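Local coordinates for RahU protein (Pseudomonas aeruginosa PAO1, PDB 6ZC2), which is an aegerolysin that interacts with the membrane lipid ceramide phosphorylethanolamine and, as its family suggests, may bind glycolipids, at residues G30-Y35 with I42-V47; S89-W94 with T99-F104; T36-E41 with A61-E66. All coordinates share one frame; numbering follows the deposited sequence.

Contact 1 of 3, residues G30-Y35 with I42-V47; sequences GKFYRY and ISTEEV. With EDO (1,2-ethanediol), chain C; EDO (1,2-ethanediol), chain K; EDO (1,2-ethanediol), chain I.
Val47 packs over a face of the Phe32 ring where the strand 29-34 of the aegerolysin beta-sandwich is covered by the short helix 44-47. Val47 CG2 stands 4.0 Å from the Phe32 ring centroid, a CH-pi contact 24° off the ring normal, nearer the ring's margin than its middle; Thr44 CG2 lies in the ring plane at the edge. With CG anti to its carbonyl carbon (chi1 -73°), Phe32 drops its ring between the sheets, against Ala25 and Leu27 of strand 19-27. Next to it, Ile42 N donates a nearly straight bond to Phe32 O (3.0 Å, 168°), and water 1 joins Phe32 N to Ile42 O. At the surface, Ile42 CD1 sits over one face of the Arg34 guanidinium, 3.4 Å from Arg34 NH2. The same group is steadied by a salt bridge from Arg34 NE to Asp40. Arg34 NH2 and Glu46 OE2 stay 4.4 Å apart, the oxygen well out of the guanidinium plane, and water 2 bridges them, accepting from the arginine and donating to the carboxylate. The helix begins at an N-cap: Glu46 N donates to Ser43 OG at 3.0 Å.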
loop_
_atom_site.group_PDB
_atom_site.type_symbol
_atom_site.label_atom_id
_atom_site.label_comp_id
_atom_site.label_asym_id
_atom_site.label_seq_id
_atom_site.Cartn_x
_atom_site.Cartn_y
_atom_site.Cartn_z
ATOM N N GLY A 30 -10.875 -0.825 8.238
ATOM C CA GLY A 30 -9.669 -0.373 8.911
ATOM C C GLY A 30 -9.451 1.125 8.817
ATOM O O GLY A 30 -10.351 1.904 8.491
ATOM N N LYS A 31 -8.219 1.531 9.129
ATOM C CA LYS A 31 -7.808 2.928 9.086
ATOM C C LYS A 31 -6.382 3.015 8.556
ATOM O O LYS A 31 -5.633 2.033 8.583
ATOM C CB LYS A 31 -7.895 3.577 10.469
ATOM C CG LYS A 31 -6.884 3.097 11.446
ATOM C CD LYS A 31 -7.215 3.708 12.782
ATOM C CE LYS A 31 -6.135 3.415 13.771
ATOM N NZ LYS A 31 -6.371 4.046 15.109
ATOM N N PHE A 32 -6.000 4.203 8.088
ATOM C CA PHE A 32 -4.603 4.491 7.787
ATOM C C PHE A 32 -3.963 5.105 9.031
ATOM O O PHE A 32 -4.628 5.789 9.818
ATOM C CB PHE A 32 -4.485 5.477 6.618
ATOM C CG PHE A 32 -4.814 4.888 5.269
ATOM C CD1 PHE A 32 -3.997 3.923 4.692
ATOM C CD2 PHE A 32 -5.929 5.327 4.560
ATOM C CE1 PHE A 32 -4.293 3.401 3.435
ATOM C CE2 PHE A 32 -6.227 4.808 3.300
ATOM C CZ PHE A 32 -5.410 3.845 2.740
ATOM N N TYR A 33 -2.660 4.867 9.210
ATOM C CA TYR A 33 -1.948 5.423 10.351
ATOM C C TYR A 33 -0.533 5.828 9.957
ATOM O O TYR A 33 0.022 5.348 8.968
ATOM C CB TYR A 33 -1.941 4.468 11.543
ATOM C CG TYR A 33 -1.132 3.195 11.413
ATOM C CD1 TYR A 33 -1.678 2.051 10.841
ATOM C CD2 TYR A 33 0.156 3.114 11.933
ATOM C CE1 TYR A 33 -0.952 0.862 10.778
ATOM C CE2 TYR A 33 0.886 1.929 11.884
ATOM C CZ TYR A 33 0.326 0.807 11.306
ATOM O OH TYR A 33 1.027 -0.380 11.258
ATOM N N ARG A 34 0.054 6.712 10.764
ATOM C CA ARG A 34 1.413 7.200 10.531
ATOM C C ARG A 34 2.388 6.163 11.078
ATOM O O ARG A 34 2.620 6.093 12.289
ATOM C CB ARG A 34 1.604 8.561 11.195
ATOM C CG ARG A 34 2.870 9.283 10.771
ATOM C CD ARG A 34 3.155 10.510 11.640
ATOM N NE ARG A 34 2.039 11.454 11.662
ATOM C CZ ARG A 34 1.838 12.401 10.749
ATOM N NH1 ARG A 34 2.677 12.534 9.731
ATOM N NH2 ARG A 34 0.796 13.214 10.852
ATOM N N TYR A 35 2.948 5.343 10.183
ATOM C CA TYR A 35 3.818 4.241 10.593
ATOM C C TYR A 35 4.925 4.796 11.491
ATOM O O TYR A 35 5.554 5.796 11.142
ATOM C CB TYR A 35 4.415 3.613 9.323
ATOM C CG TYR A 35 4.963 2.206 9.490
ATOM C CD1 TYR A 35 4.194 1.201 10.069
ATOM C CD2 TYR A 35 6.241 1.877 9.037
ATOM C CE1 TYR A 35 4.687 -0.085 10.229
ATOM C CE2 TYR A 35 6.745 0.584 9.189
ATOM C CZ TYR A 35 5.956 -0.392 9.786
ATOM O OH TYR A 35 6.422 -1.680 9.960
ATOM N N ILE A 42 -4.300 8.767 10.052
ATOM C CA ILE A 42 -4.136 9.664 8.911
ATOM C C ILE A 42 -5.369 9.504 8.024
ATOM O O ILE A 42 -5.829 8.381 7.796
ATOM C CB ILE A 42 -2.842 9.320 8.130
ATOM C CG1 ILE A 42 -1.609 9.405 9.040
ATOM C CG2 ILE A 42 -2.682 10.207 6.887
ATOM C CD1 ILE A 42 -1.263 10.809 9.483
ATOM N N SER A 43 -5.910 10.622 7.534
ATOM C CA SER A 43 -7.109 10.549 6.709
ATOM C C SER A 43 -6.801 9.966 5.330
ATOM O O SER A 43 -5.676 10.027 4.827
ATOM C CB SER A 43 -7.717 11.940 6.525
ATOM O OG SER A 43 -6.880 12.749 5.714
ATOM N N THR A 44 -7.844 9.419 4.699
ATOM C CA THR A 44 -7.689 8.976 3.316
ATOM C C THR A 44 -7.294 10.132 2.408
ATOM O O THR A 44 -6.504 9.944 1.474
ATOM C CB THR A 44 -8.953 8.276 2.800
ATOM O OG1 THR A 44 -10.022 9.222 2.653
ATOM C CG2 THR A 44 -9.377 7.171 3.755
ATOM N N GLU A 45 -7.786 11.341 2.689
ATOM C CA GLU A 45 -7.412 12.499 1.883
ATOM C C GLU A 45 -5.916 12.785 1.980
ATOM O O GLU A 45 -5.276 13.123 0.975
ATOM C CB GLU A 45 -8.224 13.723 2.309
ATOM C CG GLU A 45 -9.720 13.474 2.402
ATOM C CD GLU A 45 -10.159 13.157 3.819
ATOM O OE1 GLU A 45 -10.322 11.960 4.133
ATOM O OE2 GLU A 45 -10.355 14.103 4.613
ATOM N N GLU A 46 -5.341 12.674 3.183
ATOM C CA GLU A 46 -3.913 12.931 3.336
ATOM C C GLU A 46 -3.075 11.873 2.628
ATOM O O GLU A 46 -2.094 12.208 1.954
ATOM C CB GLU A 46 -3.520 13.054 4.811
ATOM C CG GLU A 46 -2.015 13.284 4.979
ATOM C CD GLU A 46 -1.584 13.688 6.382
ATOM O OE1 GLU A 46 -2.438 14.019 7.238
ATOM O OE2 GLU A 46 -0.360 13.673 6.626
ATOM N N VAL A 47 -3.442 10.592 2.761
ATOM C CA VAL A 47 -2.726 9.553 2.020
ATOM C C VAL A 47 -2.771 9.848 0.527
ATOM O O VAL A 47 -1.764 9.712 -0.185
ATOM C CB VAL A 47 -3.303 8.162 2.342
ATOM C CG1 VAL A 47 -2.618 7.093 1.486
ATOM C CG2 VAL A 47 -3.149 7.853 3.827
HETATM C C1 EDO C . 0.773 7.820 5.543
HETATM O O1 EDO C . 1.317 8.220 6.809
HETATM C C2 EDO C . -0.268 6.738 5.781
HETATM O O2 EDO C . 0.353 5.574 6.327
HETATM C C1 EDO K . 4.409 -2.225 14.048
HETATM O O1 EDO K . 5.390 -1.215 14.316
HETATM C C2 EDO K . 3.346 -1.716 13.079
HETATM O O2 EDO K . 2.926 -0.385 13.408
HETATM C C1 EDO I . 2.215 11.424 6.230
HETATM O O1 EDO I . 2.958 10.203 6.280
HETATM C C2 EDO I . 1.806 11.704 4.789
HETATM O O2 EDO I . 1.431 13.080 4.663
HETATM O O HOH W 1 -7.823 6.507 8.241
HETATM O O HOH W 2 1.259 14.882 8.393
HETATM O O HOH W 3 -1.492 14.758 9.670
#

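Contact 2 of 3, residues S89-W94 with T99-F104; sequences SWDDPW and TNTWSF. With EDO (1,2-ethanediol), chain J; TRS (2-amino-2-hydroxymethyl-propane-1,3-diol), chain B; EDO (1,2-ethanediol), chain D.
Trp90 and Trp102 both place CG between the backbone N and the carbonyl carbon (chi1 67° and 60°), which sends the two indoles apart while their beta carbons stay together, Trp90 CB lying 3.9 Å from Trp102 CB. Trp90 NE1 is bonded to Thr72 OG1, and the Trp102 side chain packs on Ile125 and Val128; a 1,2-ethanediol lies over one face of the Trp102 ring. The tryptophans form a non-hydrogen-bonded pair of an antiparallel beta hairpin, strands 83-92 and 101-106, at the edge of the five-stranded sheet. The pairs on either side are hydrogen-bonded: Ser89 with Ser103, where Ser89 N meets Ser103 O at 2.9 Å, and Asp91 with Thr101, where Thr101 N reaches Asp91 O at 3.1 Å. On the face carrying Asp91 and Thr101, water 4 donates to Asp91 OD2 and Thr99 O and accepts from Thr101 OG1. Toward the connecting loop, Asp92 and Asn100 lie side by side, their planes 59° apart. Asp92 OD1 and Asn100 OD1, two acceptors, approach to 3.3 Å, and Asp92 OD2 accepts from Ile125 N. A Tris molecule, probably from the crystallisation liquor, donates from its amine N to Asn100 OD1 (2.8 Å) and to Pro93 O (2.9 Å), while Asn100 ND2 is held by the carbonyls of Asn119 and Gly122.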
loop_
_atom_site.group_PDB
_atom_site.type_symbol
_atom_site.label_atom_id
_atom_site.label_comp_id
_atom_site.label_asym_id
_atom_site.label_seq_id
_atom_site.Cartn_x
_atom_site.Cartn_y
_atom_site.Cartn_z
ATOM N N SER A 89 -3.424 -3.111 -3.812
ATOM C CA SER A 89 -4.581 -3.523 -3.023
ATOM C C SER A 89 -4.164 -4.600 -2.030
ATOM O O SER A 89 -3.208 -5.338 -2.268
ATOM C CB SER A 89 -5.696 -4.100 -3.914
ATOM O OG SER A 89 -6.222 -3.125 -4.794
ATOM N N TRP A 90 -4.912 -4.715 -0.925
ATOM C CA TRP A 90 -4.611 -5.726 0.090
ATOM C C TRP A 90 -5.877 -6.121 0.843
ATOM O O TRP A 90 -6.869 -5.381 0.882
ATOM C CB TRP A 90 -3.555 -5.241 1.110
ATOM C CG TRP A 90 -4.080 -4.122 1.973
ATOM C CD1 TRP A 90 -4.707 -4.235 3.189
ATOM C CD2 TRP A 90 -4.085 -2.724 1.650
ATOM N NE1 TRP A 90 -5.089 -2.993 3.640
ATOM C CE2 TRP A 90 -4.722 -2.051 2.714
ATOM C CE3 TRP A 90 -3.610 -1.977 0.563
ATOM C CZ2 TRP A 90 -4.887 -0.668 2.728
ATOM C CZ3 TRP A 90 -3.782 -0.607 0.577
ATOM C CH2 TRP A 90 -4.419 0.033 1.649
ATOM N N ASP A 91 -5.807 -7.292 1.484
ATOM C CA ASP A 91 -6.881 -7.798 2.334
ATOM C C ASP A 91 -6.257 -8.625 3.450
ATOM O O ASP A 91 -5.605 -9.639 3.177
ATOM C CB ASP A 91 -7.858 -8.646 1.518
ATOM C CG ASP A 91 -8.965 -9.229 2.367
ATOM O OD1 ASP A 91 -9.421 -8.540 3.305
ATOM O OD2 ASP A 91 -9.384 -10.373 2.092
ATOM N N ASP A 92 -6.456 -8.188 4.697
ATOM C CA ASP A 92 -5.910 -8.828 5.896
ATOM C C ASP A 92 -7.087 -9.066 6.835
ATOM O O ASP A 92 -7.398 -8.214 7.680
ATOM C CB ASP A 92 -4.862 -7.912 6.537
ATOM C CG ASP A 92 -4.169 -8.525 7.749
ATOM O OD1 ASP A 92 -4.566 -9.626 8.199
ATOM O OD2 ASP A 92 -3.218 -7.884 8.252
ATOM N N PRO A 93 -7.766 -10.210 6.720
ATOM C CA PRO A 93 -8.967 -10.446 7.533
ATOM C C PRO A 93 -8.647 -10.752 8.990
ATOM O O PRO A 93 -7.546 -11.174 9.352
ATOM C CB PRO A 93 -9.628 -11.661 6.863
ATOM C CG PRO A 93 -8.972 -11.788 5.520
ATOM C CD PRO A 93 -7.581 -11.263 5.705
ATOM N N TRP A 94 -9.662 -10.544 9.833
ATOM C CA TRP A 94 -9.546 -10.844 11.257
ATOM C C TRP A 94 -9.839 -12.310 11.556
ATOM O O TRP A 94 -9.158 -12.924 12.386
ATOM C CB TRP A 94 -10.502 -9.955 12.056
ATOM C CG TRP A 94 -10.607 -10.319 13.511
ATOM C CD1 TRP A 94 -9.795 -9.893 14.525
ATOM C CD2 TRP A 94 -11.586 -11.177 14.117
ATOM N NE1 TRP A 94 -10.205 -10.436 15.720
ATOM C CE2 TRP A 94 -11.300 -11.226 15.498
ATOM C CE3 TRP A 94 -12.672 -11.911 13.627
ATOM C CZ2 TRP A 94 -12.061 -11.979 16.392
ATOM C CZ3 TRP A 94 -13.428 -12.657 14.519
ATOM C CH2 TRP A 94 -13.117 -12.685 15.884
ATOM N N THR A 99 -6.640 -16.633 4.050
ATOM C CA THR A 99 -5.335 -16.235 3.543
ATOM C C THR A 99 -5.323 -14.731 3.295
ATOM O O THR A 99 -6.287 -14.176 2.759
ATOM C CB THR A 99 -5.034 -16.971 2.231
ATOM O OG1 THR A 99 -5.038 -18.386 2.461
ATOM C CG2 THR A 99 -3.678 -16.561 1.675
ATOM N N ASN A 100 -4.238 -14.075 3.698
ATOM C CA ASN A 100 -4.063 -12.664 3.386
ATOM C C ASN A 100 -3.603 -12.528 1.941
ATOM O O ASN A 100 -2.866 -13.374 1.426
ATOM C CB ASN A 100 -2.993 -12.041 4.282
ATOM C CG ASN A 100 -3.254 -12.266 5.758
ATOM O OD1 ASN A 100 -4.400 -12.251 6.210
ATOM N ND2 ASN A 100 -2.185 -12.483 6.519
ATOM N N THR A 101 -4.038 -11.452 1.282
ATOM C CA THR A 101 -3.665 -11.211 -0.104
ATOM C C THR A 101 -3.243 -9.761 -0.298
ATOM O O THR A 101 -3.670 -8.866 0.437
ATOM C CB THR A 101 -4.802 -11.552 -1.090
ATOM O OG1 THR A 101 -5.967 -10.784 -0.768
ATOM C CG2 THR A 101 -5.134 -13.039 -1.050
ATOM N N TRP A 102 -2.388 -9.545 -1.297
ATOM C CA TRP A 102 -1.999 -8.199 -1.708
ATOM C C TRP A 102 -1.442 -8.274 -3.122
ATOM O O TRP A 102 -0.974 -9.328 -3.565
ATOM C CB TRP A 102 -0.980 -7.566 -0.747
ATOM C CG TRP A 102 0.294 -8.339 -0.642
ATOM C CD1 TRP A 102 1.438 -8.136 -1.357
ATOM C CD2 TRP A 102 0.550 -9.460 0.216
ATOM N NE1 TRP A 102 2.390 -9.059 -0.999
ATOM C CE2 TRP A 102 1.869 -9.886 -0.038
ATOM C CE3 TRP A 102 -0.208 -10.143 1.171
ATOM C CZ2 TRP A 102 2.449 -10.967 0.635
ATOM C CZ3 TRP A 102 0.366 -11.217 1.835
ATOM C CH2 TRP A 102 1.682 -11.613 1.566
ATOM N N SER A 103 -1.503 -7.149 -3.834
ATOM C CA SER A 103 -1.046 -7.140 -5.220
ATOM C C SER A 103 -0.861 -5.712 -5.717
ATOM O O SER A 103 -1.543 -4.784 -5.268
ATOM C CB SER A 103 -2.054 -7.853 -6.129
ATOM O OG SER A 103 -3.283 -7.155 -6.149
ATOM N N PHE A 104 0.053 -5.556 -6.671
ATOM C CA PHE A 104 0.095 -4.387 -7.536
ATOM C C PHE A 104 -0.388 -4.808 -8.916
ATOM O O PHE A 104 0.081 -5.815 -9.454
ATOM C CB PHE A 104 1.510 -3.807 -7.647
ATOM C CG PHE A 104 1.574 -2.536 -8.458
ATOM C CD1 PHE A 104 1.227 -1.316 -7.889
ATOM C CD2 PHE A 104 1.963 -2.560 -9.789
ATOM C CE1 PHE A 104 1.277 -0.147 -8.634
ATOM C CE2 PHE A 104 2.015 -1.390 -10.538
ATOM C CZ PHE A 104 1.676 -0.187 -9.959
HETATM C C1 EDO J . -0.162 -12.499 -2.251
HETATM O O1 EDO J . -1.562 -12.255 -2.407
HETATM C C2 EDO J . 0.052 -13.425 -1.059
HETATM O O2 EDO J . -1.092 -14.272 -0.893
HETATM C C TRS B . -5.792 -14.157 9.075
HETATM C C1 TRS B . -6.352 -14.139 10.494
HETATM C C2 TRS B . -6.896 -14.452 8.066
HETATM C C3 TRS B . -4.695 -15.210 8.971
HETATM N N TRS B . -5.228 -12.832 8.782
HETATM O O1 TRS B . -5.337 -13.765 11.399
HETATM O O2 TRS B . -7.537 -15.666 8.408
HETATM O O3 TRS B . -4.123 -15.183 7.681
HETATM C C1 EDO D . -12.031 -7.271 7.068
HETATM O O1 EDO D . -11.626 -8.082 8.170
HETATM C C2 EDO D . -11.024 -7.448 5.937
HETATM O O2 EDO D . -11.174 -8.740 5.332
HETATM O O HOH W 4 -7.476 -12.219 1.176
#

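Contact 3 of 3, residues T36-E41 with A61-E66; sequences TNKDDE and ASCGRE. With EDO (1,2-ethanediol), chain K; EDO (1,2-ethanediol), chain C.
The Glu41 carboxylate meets the Arg65 guanidinium at its edge, Glu41 CD lying in the guanidinium plane, with the two flat groups turned 45° against each other. This salt bridge joins the residue just after the turn that follows strand 29-34 to the loop that follows strand 58-63; those strands are neighbours in the six-stranded sheet of the aegerolysin sandwich. Arg65 NH1 donates to Glu41 OE2 at 3.1 Å, on the syn side but 28° out of the carboxylate plane; the second bond, from Arg65 NH2 to Glu41 OE1, is straight yet weak. The twist keeps this two-pronged pair from being coplanar. Glu41 reaches across on a chain extended beyond CG, whereas that of Arg65 bends at chi2 (-146°), bringing its guanidinium back toward the turn although its beta carbon points away from it.

Further in, the aliphatic part of Lys38 lies along the buried thiol of Cys63, with Lys38 CG 3.9 Å from Cys63 SG. The lysine runs on to Tyr3, whose backbone O accepts from NZ, and makes a cation-pi contact with Trp6. Asp39 OD1 and Glu66 OE1, two like charges, are 4.3 Å apart; Asp39 OD1 is also bonded to Tyr3 OH. The segment 36-41 folds back through a type I turn from Asn37 to Asp40, reinforced by an Asx turn in which Asn37 OD1 accepts from Asp39 N at 3.1 Å.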
loop_
_atom_site.group_PDB
_atom_site.type_symbol
_atom_site.label_atom_id
_atom_site.label_comp_id
_atom_site.label_asym_id
_atom_site.label_seq_id
_atom_site.Cartn_x
_atom_site.Cartn_y
_atom_site.Cartn_z
ATOM N N THR A 36 5.154 4.194 12.668
ATOM C CA THR A 36 4.671 2.898 13.130
ATOM C C THR A 36 3.587 2.977 14.223
ATOM O O THR A 36 3.305 1.975 14.879
ATOM C CB THR A 36 5.857 2.101 13.747
ATOM O OG1 THR A 36 6.469 2.888 14.779
ATOM C CG2 THR A 36 6.913 1.762 12.694
ATOM N N ASN A 37 2.979 4.154 14.418
ATOM C CA ASN A 37 2.071 4.409 15.544
ATOM C C ASN A 37 0.609 4.232 15.124
ATOM O O ASN A 37 0.012 5.129 14.518
ATOM C CB ASN A 37 2.310 5.809 16.098
ATOM C CG ASN A 37 1.453 6.104 17.307
ATOM O OD1 ASN A 37 0.732 5.234 17.798
ATOM N ND2 ASN A 37 1.531 7.331 17.801
ATOM N N LYS A 38 0.018 3.093 15.501
ATOM C CA LYS A 38 -1.357 2.782 15.111
ATOM C C LYS A 38 -2.392 3.737 15.708
ATOM O O LYS A 38 -3.512 3.811 15.186
ATOM C CB LYS A 38 -1.687 1.324 15.447
ATOM C CG LYS A 38 -0.849 0.330 14.652
ATOM C CD LYS A 38 -1.053 -1.116 15.089
ATOM C CE LYS A 38 -0.023 -2.024 14.417
ATOM N NZ LYS A 38 -0.053 -3.412 14.956
ATOM N N ASP A 39 -2.050 4.474 16.774
ATOM C CA ASP A 39 -2.965 5.472 17.325
ATOM C C ASP A 39 -2.983 6.774 16.529
ATOM O O ASP A 39 -3.892 7.587 16.728
ATOM C CB ASP A 39 -2.587 5.812 18.773
ATOM C CG ASP A 39 -3.022 4.754 19.777
ATOM O OD1 ASP A 39 -3.952 3.974 19.486
ATOM O OD2 ASP A 39 -2.432 4.725 20.877
ATOM N N ASP A 40 -2.003 7.002 15.652
ATOM C CA ASP A 40 -1.890 8.265 14.920
ATOM C C ASP A 40 -2.578 8.106 13.566
ATOM O O ASP A 40 -1.953 7.817 12.546
ATOM C CB ASP A 40 -0.421 8.642 14.773
ATOM C CG ASP A 40 -0.216 10.055 14.252
ATOM O OD1 ASP A 40 -1.212 10.759 13.985
ATOM O OD2 ASP A 40 0.956 10.463 14.124
ATOM N N GLU A 41 -3.897 8.296 13.562
ATOM C CA GLU A 41 -4.673 8.068 12.350
ATOM C C GLU A 41 -4.431 9.171 11.321
ATOM O O GLU A 41 -4.375 10.357 11.660
ATOM C CB GLU A 41 -6.170 7.972 12.667
ATOM C CG GLU A 41 -6.983 7.669 11.415
ATOM C CD GLU A 41 -8.426 7.286 11.665
ATOM O OE1 GLU A 41 -8.841 7.180 12.838
ATOM O OE2 GLU A 41 -9.143 7.080 10.657
ATOM N N ALA A 61 0.619 2.817 5.739
ATOM C CA ALA A 61 0.312 1.774 6.708
ATOM C C ALA A 61 -1.168 1.799 7.064
ATOM O O ALA A 61 -1.780 2.872 7.170
ATOM C CB ALA A 61 1.160 1.924 7.980
ATOM N N SER A 62 -1.739 0.609 7.256
ATOM C CA SER A 62 -3.147 0.476 7.596
ATOM C C SER A 62 -3.326 -0.686 8.565
ATOM O O SER A 62 -2.629 -1.700 8.462
ATOM C CB SER A 62 -3.987 0.240 6.330
ATOM O OG SER A 62 -5.371 0.112 6.616
ATOM N N CYS A 63 -4.252 -0.530 9.511
ATOM C CA CYS A 63 -4.547 -1.585 10.471
ATOM C C CYS A 63 -6.048 -1.635 10.718
ATOM O O CYS A 63 -6.792 -0.719 10.352
ATOM C CB CYS A 63 -3.774 -1.408 11.788
ATOM S SG CYS A 63 -4.201 0.084 12.731
ATOM N N GLY A 64 -6.496 -2.723 11.339
ATOM C CA GLY A 64 -7.875 -2.790 11.768
ATOM C C GLY A 64 -8.175 -1.773 12.851
ATOM O O GLY A 64 -7.290 -1.312 13.577
ATOM N N ARG A 65 -9.448 -1.402 12.961
ATOM C CA ARG A 65 -9.830 -0.478 14.020
ATOM C C ARG A 65 -9.666 -1.152 15.380
ATOM O O ARG A 65 -9.793 -2.373 15.514
ATOM C CB ARG A 65 -11.247 0.060 13.799
ATOM C CG ARG A 65 -11.343 0.931 12.537
ATOM C CD ARG A 65 -12.329 2.098 12.662
ATOM N NE ARG A 65 -12.193 3.066 11.570
ATOM C CZ ARG A 65 -11.428 4.156 11.617
ATOM N NH1 ARG A 65 -11.367 4.975 10.575
ATOM N NH2 ARG A 65 -10.719 4.429 12.706
ATOM N N GLU A 66 -9.349 -0.345 16.391
ATOM C CA GLU A 66 -8.930 -0.899 17.671
ATOM C C GLU A 66 -10.039 -1.750 18.284
ATOM O O GLU A 66 -11.202 -1.337 18.339
ATOM C CB GLU A 66 -8.532 0.222 18.628
ATOM C CG GLU A 66 -7.773 -0.321 19.815
ATOM C CD GLU A 66 -7.094 0.738 20.668
ATOM O OE1 GLU A 66 -7.542 1.905 20.665
ATOM O OE2 GLU A 66 -6.113 0.386 21.362
HETATM C C1 EDO K . 4.409 -2.225 14.048
HETATM O O1 EDO K . 5.390 -1.215 14.316
HETATM C C2 EDO K . 3.346 -1.716 13.079
HETATM O O2 EDO K . 2.926 -0.385 13.408
HETATM C C1 EDO C . 0.773 7.820 5.543
HETATM O O1 EDO C . 1.317 8.220 6.809
HETATM C C2 EDO C . -0.268 6.738 5.781
HETATM O O2 EDO C . 0.353 5.574 6.327
#

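From the N terminus, strand 29-34 comes first, and contact 1 closes the short loop that returns at Ile42 and enters helix 44-47. That loop is itself the first half of contact 3, which closes the longer excursion through helix 44-47 and strand 51-53 back to strand 58-63, so contacts 1 and 3 cross along the chain. They also meet in space, where Lys31 O probably accepts from Ser62 OG, and strands 29-34 and 58-63 are neighbours in the six-stranded sheet. Contact 2 follows in series, closing the hairpin 83-92/101-106 in the other sheet, its centre about 17 Å from that of contact 1. Trp90 joins the two sheets, packing against both Phe32 and Ser62.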